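Local coordinates for protein CurB (PDB 5KP7) that probably serves as an acyl carrier protein, holding acyl intermediates on a covalently attached 4'-phosphopantetheine arm, at residues G60-S63 with V64-A67. Sequence-based numbering, arbitrary orientation.
Sequences GIDS and VNRA. With PNS (4'-phosphopantetheine), chain E.
R66 reaches back over the start of its own helix to the loop residue I61 and to the phosphate on S63, and its side chain is worth following outward. CB lies near the carbonyl oxygens of D62 and S63, one turn earlier. R66 CG, set anti to its own carbonyl carbon, runs past D62 O at 3.3 Å and also packs on the methyl CG2 of I61. CD stays near I61 O; then the chain bends at chi3, which swings the guanidinium across S63, whose CA sits over one face toward the rim. At the edge of that group R66 NH1 donates to I61 O at 2.8 Å, in the plane of the carbonyl, while R66 NH2 makes a weak, long bond of 3.5 Å to PNS O26. NH2 also forms a salt bridge with an acidic side chain on the chain of another protein. Cut back to alanine, the position would probably leave I61 O without this donor, and the phosphate and that acidic side chain without the positive charge. This is the Asp-Ser attachment site of a carrier protein, at the N-terminus of helix 63-76. S63 OG is bonded covalently to P24 of the phosphopantetheine, and the first-turn amide S63 N donates to PNS O23 (2.9 Å), so that the helix end probably steadies the phosphate's negative charge. D62 is the N-cap: its CG is set between the backbone N and the carbonyl carbon (chi1 77°), which brings D62 OD1 over to accept a nearly straight bond from N65 N at 2.9 Å (168°). The N65 amide lies within 17° of parallel to that carboxylate, and a water accepts from both N65 ND2 and D62 N. Nearby, I61 CG2 touches N65 CB at 3.6 Å, the two side chains crossing at about a right angle.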
loop_
_atom_site.group_PDB
_atom_site.type_symbol
_atom_site.label_atom_id
_atom_site.label_comp_id
_atom_site.label_asym_id
_atom_site.label_seq_id
_atom_site.Cartn_x
_atom_site.Cartn_y
_atom_site.Cartn_z
ATOM N N GLY B 60 15.530 -0.077 21.603
ATOM C CA GLY B 60 15.183 1.083 20.778
ATOM C C GLY B 60 15.498 0.928 19.298
ATOM O O GLY B 60 15.568 1.919 18.575
ATOM N N ILE B 61 15.675 -0.297 18.822
ATOM C CA ILE B 61 15.992 -0.512 17.413
ATOM C C ILE B 61 14.686 -0.655 16.646
ATOM O O ILE B 61 13.860 -1.493 16.993
ATOM C CB ILE B 61 16.909 -1.722 17.232
ATOM C CG1 ILE B 61 18.180 -1.429 18.073
ATOM C CG2 ILE B 61 17.190 -1.983 15.744
ATOM C CD1 ILE B 61 19.427 -2.144 17.658
ATOM N N ASP B 62 14.521 0.175 15.620
ATOM C CA ASP B 62 13.245 0.287 14.924
ATOM C C ASP B 62 13.004 -0.867 13.958
ATOM O O ASP B 62 13.867 -1.724 13.744
ATOM C CB ASP B 62 13.080 1.670 14.281
ATOM C CG ASP B 62 13.861 1.858 12.991
ATOM O OD1 ASP B 62 14.226 0.898 12.269
ATOM O OD2 ASP B 62 14.080 3.040 12.660
ATOM N N SER B 63 11.821 -0.865 13.346
ATOM C CA SER B 63 11.376 -2.021 12.583
ATOM C C SER B 63 12.296 -2.339 11.396
ATOM O O SER B 63 12.667 -3.494 11.170
ATOM C CB SER B 63 9.930 -1.800 12.092
ATOM O OG SER B 63 9.063 -1.475 13.192
ATOM N N VAL B 64 12.721 -1.298 10.690
ATOM C CA VAL B 64 13.559 -1.475 9.526
ATOM C C VAL B 64 14.940 -2.010 9.956
ATOM O O VAL B 64 15.482 -2.922 9.346
ATOM C CB VAL B 64 13.713 -0.147 8.759
ATOM C CG1 VAL B 64 14.721 -0.298 7.635
ATOM C CG2 VAL B 64 12.352 0.289 8.198
ATOM N N ASN B 65 15.485 -1.418 11.011
ATOM C CA ASN B 65 16.813 -1.771 11.470
ATOM C C ASN B 65 16.875 -3.150 12.118
ATOM O O ASN B 65 17.916 -3.785 12.053
ATOM C CB ASN B 65 17.332 -0.691 12.420
ATOM C CG ASN B 65 17.825 0.528 11.682
ATOM O OD1 ASN B 65 18.171 0.448 10.512
ATOM N ND2 ASN B 65 17.893 1.648 12.368
ATOM N N ARG B 66 15.777 -3.627 12.713
ATOM C CA ARG B 66 15.756 -5.012 13.227
ATOM C C ARG B 66 15.918 -6.002 12.087
ATOM O O ARG B 66 16.699 -6.942 12.186
ATOM C CB ARG B 66 14.490 -5.314 14.019
ATOM C CG ARG B 66 14.381 -4.551 15.316
ATOM C CD ARG B 66 13.279 -5.105 16.214
ATOM N NE ARG B 66 11.917 -5.017 15.671
ATOM C CZ ARG B 66 11.091 -3.978 15.776
ATOM N NH1 ARG B 66 11.461 -2.833 16.346
ATOM N NH2 ARG B 66 9.869 -4.069 15.262
ATOM N N ALA B 67 15.214 -5.778 10.984
ATOM C CA ALA B 67 15.423 -6.584 9.779
ATOM C C ALA B 67 16.829 -6.451 9.185
ATOM O O ALA B 67 17.424 -7.450 8.726
ATOM C CB ALA B 67 14.373 -6.262 8.734
HETATM O O23 PNS E . 9.474 0.807 13.826
HETATM P P24 PNS E . 8.631 -0.405 14.148
HETATM O O26 PNS E . 8.530 -0.881 15.581
HETATM O O27 PNS E . 7.088 -0.141 13.704
HETATM C C28 PNS E . 6.753 0.391 12.430
HETATM C C29 PNS E . 5.567 1.353 12.522
HETATM C C30 PNS E . 5.001 1.775 11.175
HETATM C C31 PNS E . 5.287 2.011 13.895
HETATM C C32 PNS E . 4.392 0.295 12.857
HETATM O O33 PNS E . 3.092 0.933 13.003
HETATM C C34 PNS E . 4.119 -0.874 11.932
HETATM O O35 PNS E . 4.788 -1.899 12.011
HETATM N N36 PNS E . 3.192 -0.682 10.994
HETATM C C37 PNS E . 3.170 -1.452 9.770
HETATM C C38 PNS E . 2.478 -2.788 9.865
HETATM C C39 PNS E . 2.598 -3.350 8.468
HETATM O O40 PNS E . 1.711 -3.136 7.651
HETATM N N41 PNS E . 3.717 -4.030 8.196
HETATM C C42 PNS E . 3.922 -4.592 6.880
HETATM C C43 PNS E . 5.344 -5.064 6.662
HETATM S S44 PNS E . 5.342 -5.809 5.020
HETATM O O HOH W 1 16.723 2.021 14.937
#